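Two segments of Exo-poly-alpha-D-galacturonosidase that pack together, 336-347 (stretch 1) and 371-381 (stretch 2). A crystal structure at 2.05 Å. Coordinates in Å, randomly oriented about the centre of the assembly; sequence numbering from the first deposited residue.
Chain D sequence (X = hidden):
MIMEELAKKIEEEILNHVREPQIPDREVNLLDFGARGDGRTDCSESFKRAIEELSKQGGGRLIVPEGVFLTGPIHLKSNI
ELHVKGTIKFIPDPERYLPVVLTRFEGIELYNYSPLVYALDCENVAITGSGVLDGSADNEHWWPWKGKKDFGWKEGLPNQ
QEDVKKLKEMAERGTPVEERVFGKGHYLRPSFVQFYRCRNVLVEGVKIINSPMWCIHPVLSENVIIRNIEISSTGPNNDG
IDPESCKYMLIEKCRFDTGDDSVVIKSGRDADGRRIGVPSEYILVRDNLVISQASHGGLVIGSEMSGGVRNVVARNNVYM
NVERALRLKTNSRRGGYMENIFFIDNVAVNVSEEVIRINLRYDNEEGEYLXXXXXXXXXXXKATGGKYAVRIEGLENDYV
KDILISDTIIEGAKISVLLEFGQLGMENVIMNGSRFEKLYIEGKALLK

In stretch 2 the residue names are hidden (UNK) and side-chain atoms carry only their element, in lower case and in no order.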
ATOM      1  N   GLY D 336      -0.099 -36.628  18.338  1.00 22.50           N
ATOM      2  CA  GLY D 336      -1.430 -36.110  18.033  1.00 22.65           C
ATOM      3  C   GLY D 336      -1.445 -35.188  16.831  1.00 23.01           C
ATOM      4  O   GLY D 336      -0.543 -35.238  15.980  1.00 23.20           O
ATOM      5  N   TYR D 337      -2.473 -34.344  16.761  1.00 22.98           N
ATOM      6  CA  TYR D 337      -2.656 -33.429  15.636  1.00 23.05           C
ATOM      7  C   TYR D 337      -3.421 -32.167  16.034  1.00 23.06           C
ATOM      8  O   TYR D 337      -4.132 -32.146  17.041  1.00 23.18           O
ATOM      9  CB  TYR D 337      -3.366 -34.134  14.463  1.00 23.03           C
ATOM     10  CG  TYR D 337      -4.714 -34.727  14.819  1.00 23.69           C
ATOM     11  CD1 TYR D 337      -5.873 -33.941  14.787  1.00 23.76           C
ATOM     12  CD2 TYR D 337      -4.833 -36.068  15.195  1.00 24.36           C
ATOM     13  CE1 TYR D 337      -7.114 -34.474  15.118  1.00 24.86           C
ATOM     14  CE2 TYR D 337      -6.079 -36.612  15.534  1.00 25.64           C
ATOM     15  CZ  TYR D 337      -7.214 -35.801  15.488  1.00 25.69           C
ATOM     16  OH  TYR D 337      -8.449 -36.312  15.816  1.00 27.91           O
ATOM     17  N   MET D 338      -3.237 -31.113  15.246  1.00 23.04           N
ATOM     18  CA  MET D 338      -4.110 -29.946  15.235  1.00 23.13           C
ATOM     19  C   MET D 338      -4.393 -29.682  13.771  1.00 23.23           C
ATOM     20  O   MET D 338      -3.462 -29.499  12.978  1.00 23.29           O
ATOM     21  CB  MET D 338      -3.440 -28.727  15.894  1.00 23.27           C
ATOM     22  CG  MET D 338      -3.071 -28.947  17.359  1.00 23.63           C
ATOM     23  SD  MET D 338      -2.297 -27.528  18.151  1.00 24.23           S
ATOM     24  CE  MET D 338      -0.664 -27.596  17.434  1.00 21.95           C
ATOM     25  N   GLU D 339      -5.668 -29.711  13.395  1.00 23.24           N
ATOM     26  CA  GLU D 339      -6.047 -29.566  11.987  1.00 23.76           C
ATOM     27  C   GLU D 339      -7.489 -29.116  11.798  1.00 23.30           C
ATOM     28  O   GLU D 339      -8.335 -29.360  12.659  1.00 22.96           O
ATOM     29  CB  GLU D 339      -5.792 -30.863  11.204  1.00 24.30           C
ATOM     30  CG  GLU D 339      -6.612 -32.057  11.636  1.00 26.27           C
ATOM     31  CD  GLU D 339      -6.361 -33.276  10.761  1.00 29.68           C
ATOM     32  OE1 GLU D 339      -5.241 -33.408  10.219  1.00 30.28           O
ATOM     33  OE2 GLU D 339      -7.283 -34.108  10.621  1.00 31.11           O
ATOM     34  N   ASN D 340      -7.756 -28.478  10.660  1.00 22.53           N
ATOM     35  CA  ASN D 340      -9.065 -27.912  10.367  1.00 22.71           C
ATOM     36  C   ASN D 340      -9.490 -26.929  11.453  1.00 22.45           C
ATOM     37  O   ASN D 340     -10.525 -27.110  12.115  1.00 22.58           O
ATOM     38  CB  ASN D 340     -10.118 -29.013  10.155  1.00 22.72           C
ATOM     39  CG  ASN D 340     -10.318 -29.361   8.694  1.00 23.66           C
ATOM     40  OD1 ASN D 340      -9.642 -28.828   7.811  1.00 23.82           O
ATOM     41  ND2 ASN D 340     -11.274 -30.247   8.426  1.00 24.63           N
ATOM     42  N   ILE D 341      -8.652 -25.915  11.656  1.00 21.94           N
ATOM     43  CA  ILE D 341      -8.921 -24.847  12.606  1.00 21.64           C
ATOM     44  C   ILE D 341      -9.271 -23.609  11.781  1.00 21.70           C
ATOM     45  O   ILE D 341      -8.499 -23.201  10.899  1.00 21.13           O
ATOM     46  CB  ILE D 341      -7.691 -24.557  13.536  1.00 21.94           C
ATOM     47  CG1 ILE D 341      -7.088 -25.856  14.096  1.00 21.10           C
ATOM     48  CG2 ILE D 341      -8.076 -23.581  14.676  1.00 21.82           C
ATOM     49  CD1 ILE D 341      -8.028 -26.694  14.999  1.00 19.29           C
ATOM     50  N   PHE D 342     -10.439 -23.033  12.057  1.00 21.34           N
ATOM     51  CA  PHE D 342     -10.972 -21.933  11.268  1.00 21.81           C
ATOM     52  C   PHE D 342     -11.152 -20.693  12.123  1.00 21.99           C
ATOM     53  O   PHE D 342     -11.927 -20.697  13.074  1.00 22.26           O
ATOM     54  CB  PHE D 342     -12.309 -22.333  10.624  1.00 21.97           C
ATOM     55  CG  PHE D 342     -12.192 -23.456   9.644  1.00 23.04           C
ATOM     56  CD1 PHE D 342     -12.053 -23.199   8.289  1.00 23.55           C
ATOM     57  CD2 PHE D 342     -12.203 -24.776  10.081  1.00 24.16           C
ATOM     58  CE1 PHE D 342     -11.940 -24.239   7.375  1.00 24.87           C
ATOM     59  CE2 PHE D 342     -12.077 -25.828   9.174  1.00 25.16           C
ATOM     60  CZ  PHE D 342     -11.949 -25.561   7.823  1.00 24.35           C
ATOM     61  N   PHE D 343     -10.434 -19.635  11.760  1.00 22.03           N
ATOM     62  CA  PHE D 343     -10.393 -18.386  12.514  1.00 21.89           C
ATOM     63  C   PHE D 343     -10.927 -17.303  11.578  1.00 21.82           C
ATOM     64  O   PHE D 343     -10.169 -16.712  10.807  1.00 21.93           O
ATOM     65  CB  PHE D 343      -8.943 -18.102  12.947  1.00 21.62           C
ATOM     66  CG  PHE D 343      -8.806 -17.081  14.038  1.00 21.97           C
ATOM     67  CD1 PHE D 343      -9.203 -17.372  15.345  1.00 23.27           C
ATOM     68  CD2 PHE D 343      -8.254 -15.831  13.769  1.00 20.97           C
ATOM     69  CE1 PHE D 343      -9.068 -16.417  16.365  1.00 22.50           C
ATOM     70  CE2 PHE D 343      -8.115 -14.878  14.769  1.00 21.81           C
ATOM     71  CZ  PHE D 343      -8.513 -15.174  16.073  1.00 22.54           C
ATOM     72  N   ILE D 344     -12.239 -17.063  11.647  1.00 21.55           N
ATOM     73  CA  ILE D 344     -12.966 -16.306  10.620  1.00 21.63           C
ATOM     74  C   ILE D 344     -13.675 -15.083  11.183  1.00 21.30           C
ATOM     75  O   ILE D 344     -14.339 -15.172  12.214  1.00 20.73           O
ATOM     76  CB  ILE D 344     -14.078 -17.194   9.955  1.00 21.94           C
ATOM     77  CG1 ILE D 344     -13.548 -18.591   9.591  1.00 23.34           C
ATOM     78  CG2 ILE D 344     -14.720 -16.493   8.740  1.00 21.92           C
ATOM     79  CD1 ILE D 344     -12.448 -18.605   8.548  1.00 23.73           C
ATOM     80  N   ASP D 345     -13.573 -13.959  10.472  1.00 21.35           N
ATOM     81  CA  ASP D 345     -14.313 -12.723  10.800  1.00 21.90           C
ATOM     82  C   ASP D 345     -13.961 -12.127  12.161  1.00 21.47           C
ATOM     83  O   ASP D 345     -14.792 -11.487  12.798  1.00 21.76           O
ATOM     84  CB  ASP D 345     -15.835 -12.944  10.709  1.00 21.85           C
ATOM     85  CG  ASP D 345     -16.278 -13.368   9.328  1.00 24.11           C
ATOM     86  OD1 ASP D 345     -15.614 -12.976   8.339  1.00 24.75           O
ATOM     87  OD2 ASP D 345     -17.295 -14.093   9.227  1.00 26.59           O
ATOM     88  N   ASN D 346     -12.724 -12.322  12.593  1.00 21.31           N
ATOM     89  CA  ASN D 346     -12.314 -11.860  13.913  1.00 21.26           C
ATOM     90  C   ASN D 346     -11.653 -10.499  13.875  1.00 21.21           C
ATOM     91  O   ASN D 346     -11.137 -10.083  12.837  1.00 21.67           O
ATOM     92  CB  ASN D 346     -11.421 -12.899  14.588  1.00 21.25           C
ATOM     93  CG  ASN D 346     -12.157 -14.199  14.864  1.00 22.40           C
ATOM     94  OD1 ASN D 346     -13.165 -14.211  15.562  1.00 22.98           O
ATOM     95  ND2 ASN D 346     -11.654 -15.297  14.317  1.00 22.99           N
ATOM     96  N   VAL D 347     -11.710  -9.797  15.003  1.00 21.07           N
ATOM     97  CA  VAL D 347     -11.060  -8.504  15.162  1.00 20.90           C
ATOM     98  C   VAL D 347     -10.113  -8.595  16.353  1.00 20.90           C
ATOM     99  O   VAL D 347     -10.491  -9.075  17.422  1.00 21.38           O
ATOM    100  CB  VAL D 347     -12.084  -7.353  15.390  1.00 20.76           C
ATOM    101  CG1 VAL D 347     -11.367  -6.032  15.586  1.00 20.98           C
ATOM    102  CG2 VAL D 347     -13.066  -7.249  14.221  1.00 20.70           C
ATOM    103  N   UNK D 371       4.076 -34.035  16.003  1.00 22.48           N
ATOM    104  CA  UNK D 371       2.673 -33.630  15.859  1.00 22.40           C
ATOM    105  C   UNK D 371       2.310 -33.255  14.424  1.00 22.30           C
ATOM    106  O   UNK D 371       3.120 -32.662  13.705  1.00 22.25           O
ATOM    107  c   UNK D 371       3.936 -31.864  16.868  1.00 21.94           C
ATOM    108  c   UNK D 371       4.895 -32.993  16.657  1.00 22.64           C
ATOM    109  c   UNK D 371       2.561 -32.411  16.778  1.00 22.25           C
ATOM    110  N   UNK D 372       1.099 -33.608  14.012  1.00 22.24           N
ATOM    111  CA  UNK D 372       0.604 -33.213  12.702  1.00 22.20           C
ATOM    112  C   UNK D 372      -0.061 -31.850  12.872  1.00 22.44           C
ATOM    113  O   UNK D 372      -1.032 -31.729  13.613  1.00 22.03           O
ATOM    114  c   UNK D 372      -0.946 -33.779  10.776  1.00 22.33           C
ATOM    115  c   UNK D 372       0.243 -35.634  11.999  1.00 21.60           C
ATOM    116  c   UNK D 372      -0.403 -34.248  12.128  1.00 22.40           C
ATOM    117  N   UNK D 373       0.490 -30.823  12.224  1.00 22.61           N
ATOM    118  CA  UNK D 373      -0.079 -29.467  12.298  1.00 22.65           C
ATOM    119  C   UNK D 373      -0.316 -28.971  10.878  1.00 23.09           C
ATOM    120  O   UNK D 373       0.634 -28.647  10.146  1.00 22.98           O
ATOM    121  c   UNK D 373       0.147 -27.107  13.219  1.00 22.09           C
ATOM    122  c   UNK D 373       1.140 -29.019  14.499  1.00 22.43           C
ATOM    123  c   UNK D 373       0.820 -28.471  13.096  1.00 22.50           C
ATOM    124  N   UNK D 374      -1.591 -28.955  10.483  1.00 23.00           N
ATOM    125  CA  UNK D 374      -1.986 -28.586   9.119  1.00 23.19           C
ATOM    126  C   UNK D 374      -3.404 -28.029   9.014  1.00 22.73           C
ATOM    127  O   UNK D 374      -4.207 -28.156   9.949  1.00 22.58           O
ATOM    128  c   UNK D 374      -1.793 -29.758   8.147  1.00 23.40           C
ATOM    129  c   UNK D 374      -3.224 -31.847   8.469  1.00 31.10           C
ATOM    130  n   UNK D 374      -3.105 -32.696   7.285  1.00 33.83           N
ATOM    131  n   UNK D 374      -4.310 -34.478   8.144  1.00 36.61           N
ATOM    132  n   UNK D 374      -3.453 -34.583   6.028  1.00 34.56           N
ATOM    133  c   UNK D 374      -1.926 -31.128   8.776  1.00 26.39           C
ATOM    134  c   UNK D 374      -3.626 -33.915   7.157  1.00 35.19           C
ATOM    135  N   UNK D 375      -3.694 -27.406   7.872  1.00 22.13           N
ATOM    136  CA  UNK D 375      -5.039 -26.918   7.535  1.00 22.18           C
ATOM    137  C   UNK D 375      -5.608 -25.935   8.552  1.00 22.29           C
ATOM    138  O   UNK D 375      -6.619 -26.203   9.214  1.00 22.09           O
ATOM    139  c   UNK D 375      -5.989 -28.098   7.302  1.00 22.05           C
ATOM    140  o   UNK D 375      -5.454 -28.917   6.284  1.00 22.58           O
ATOM    141  N   UNK D 376      -4.922 -24.803   8.686  1.00 22.52           N
ATOM    142  CA  UNK D 376      -5.367 -23.712   9.538  1.00 22.58           C
ATOM    143  C   UNK D 376      -5.734 -22.558   8.612  1.00 23.07           C
ATOM    144  O   UNK D 376      -4.952 -22.182   7.721  1.00 22.39           O
ATOM    145  c   UNK D 376      -3.795 -24.485  11.385  1.00 22.85           C
ATOM    146  c   UNK D 376      -4.799 -22.177  11.499  1.00 22.17           C
ATOM    147  c   UNK D 376      -4.275 -23.283  10.564  1.00 23.05           C
ATOM    148  N   UNK D 377      -6.936 -22.021   8.809  1.00 23.21           N
ATOM    149  CA  UNK D 377      -7.503 -21.030   7.906  1.00 23.27           C
ATOM    150  C   UNK D 377      -7.909 -19.767   8.654  1.00 23.26           C
ATOM    151  O   UNK D 377      -8.722 -19.803   9.590  1.00 22.96           O
ATOM    152  c   UNK D 377      -7.355 -24.213   4.656  1.00 26.61           C
ATOM    153  c   UNK D 377      -8.389 -25.378   6.494  1.00 25.39           C
ATOM    154  c   UNK D 377      -8.687 -21.632   7.126  1.00 23.84           C
ATOM    155  c   UNK D 377      -7.682 -22.988   5.256  1.00 26.33           C
ATOM    156  c   UNK D 377      -8.363 -22.948   6.471  1.00 24.76           C
ATOM    157  c   UNK D 377      -8.707 -24.150   7.085  1.00 24.86           C
ATOM    158  c   UNK D 377      -7.710 -25.406   5.277  1.00 25.90           C
ATOM    159  N   UNK D 378      -7.293 -18.657   8.254  1.00 23.24           N
ATOM    160  CA  UNK D 378      -7.604 -17.352   8.794  1.00 22.58           C
ATOM    161  C   UNK D 378      -8.241 -16.583   7.645  1.00 22.64           C
ATOM    162  O   UNK D 378      -7.656 -16.436   6.564  1.00 22.47           O
ATOM    163  c   UNK D 378      -6.708 -15.198   9.791  1.00 22.17           C
ATOM    164  c   UNK D 378      -6.346 -16.612   9.323  1.00 22.83           C
ATOM    165  c   UNK D 378      -5.690 -17.378  10.467  1.00 22.86           C
ATOM    166  N   UNK D 379      -9.459 -16.111   7.857  1.00 22.49           N
ATOM    167  CA  UNK D 379     -10.135 -15.366   6.810  1.00 22.39           C
ATOM    168  C   UNK D 379     -10.854 -14.182   7.417  1.00 21.98           C
ATOM    169  O   UNK D 379     -11.517 -14.309   8.459  1.00 22.30           O
ATOM    170  c   UNK D 379     -12.194 -15.560   5.284  1.00 24.29           C
ATOM    171  c   UNK D 379     -12.610 -16.903   3.252  1.00 30.17           C
ATOM    172  n   UNK D 379     -12.775 -16.819   1.775  1.00 32.24           N
ATOM    173  c   UNK D 379     -12.023 -15.631   3.803  1.00 29.24           C
ATOM    174  c   UNK D 379     -11.094 -16.280   6.038  1.00 22.80           C
ATOM    175  N   UNK D 380     -10.726 -13.033   6.762  1.00 21.43           N
ATOM    176  CA  UNK D 380     -11.369 -11.791   7.218  1.00 21.90           C
ATOM    177  C   UNK D 380     -10.969 -11.394   8.639  1.00 21.58           C
ATOM    178  O   UNK D 380     -11.816 -11.032   9.460  1.00 21.65           O
ATOM    179  o   UNK D 380     -12.981  -9.503   6.626  1.00 26.24           O
ATOM    180  c   UNK D 380     -13.556 -10.486   7.096  1.00 23.64           C
ATOM    181  n   UNK D 380     -14.767 -10.414   7.654  1.00 23.24           N
ATOM    182  c   UNK D 380     -12.901 -11.859   7.064  1.00 21.71           C
ATOM    183  N   UNK D 381      -9.670 -11.480   8.921  1.00 21.61           N
ATOM    184  CA  UNK D 381      -9.120 -10.968  10.171  1.00 21.25           C
ATOM    185  C   UNK D 381      -8.740  -9.509   9.987  1.00 21.18           C
ATOM    186  O   UNK D 381      -8.141  -9.124   8.976  1.00 21.43           O
ATOM    187  c   UNK D 381      -5.742 -12.127  11.876  1.00 20.04           C
ATOM    188  c   UNK D 381      -7.907 -11.796  10.630  1.00 21.37           C
ATOM    189  c   UNK D 381      -7.738 -11.197  13.100  1.00 19.86           C
ATOM    190  c   UNK D 381      -6.993 -11.268  11.757  1.00 20.84           C
TER
HETATM  191  O   HOH W   1     -10.412 -14.006  11.342  1.00 15.56           O

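Position 371 opens the stretch with three side-chain carbons that close a ring onto the backbone nitrogen. Its CA lies 3.6 Å from G336 O, a CA-H...O contact. The closed ring identifies P371.

Position 372 carries three carbons, one bearing the other two. Its N donates to G336 O (3.0 Å) and its O accepts from M338 N (2.8 Å), while its CB packs 3.8 Å from CB of Y337. The fork at CB, with no oxygen, suits V372.

Position 373 repeats the three-carbon fork on the other face of the sheet, where one branch packs against the end of M338. This is V373, with CG2 3.7 Å from M338 CE.

At position 374 three carbons lead to a nitrogen and then to a carbon bearing two more nitrogens, one of which reaches the carboxylate of E339. This guanidinium identifies R374. NH1 donates to E339 OE1 at 2.5 Å, a short salt bridge met at the guanidinium edge.

Position 375 has one carbon and one oxygen; its CB points toward stretch 1 and lies 3.8 Å from N340 OD1. The atoms give S375.

Position 376 is again a three-carbon fork, with a branch facing I341. It is V376, with CG1 4.3 Å from I341 CB.

Position 377 has one carbon and a six-carbon ring without a hydroxyl, lying beside the F342 ring; hence F377. Its CD2 lies 3.2 Å from F342 CE1; the ring planes are 23° apart but slid, so they barely overlap.

Position 378 bears another three-carbon fork, beside F343. It is V378, with CG2 4.2 Å from F343 CB.

Position 379 has four carbons in a row ending in nitrogen. Its CB meets I344 CD1 at 3.7 Å, whereas the chain end leads away. This is K379.

Position 380 has two carbons, the second carrying one oxygen and one nitrogen, and this group meets the D345 carboxylate. The amide indicates N380, and ND2 donates to D345 OD1 at 2.8 Å.

Position 381 has four carbons forked at the second, with the fork at the edge of the F343 ring. It is L381, with CD1 4.1 Å from F343 CE2.

The two strands run parallel in register. Between 341 and 379 the backbone ladder is regular, as in F343 N to F377 O (2.8 Å). At N340 and S375 both chains adopt positive phi, and the ladder resumes from I341 N to S375 O (3.2 Å). Aliphatic and aromatic groups pack on the M338, I341 and F343 face; the other adds the salt bridge and the phenylalanine pair. A water bonded to F343 O, K379 O and N346 N links the chains near the end.

Stretch 2 (371-381) PVVRSVFVKNL
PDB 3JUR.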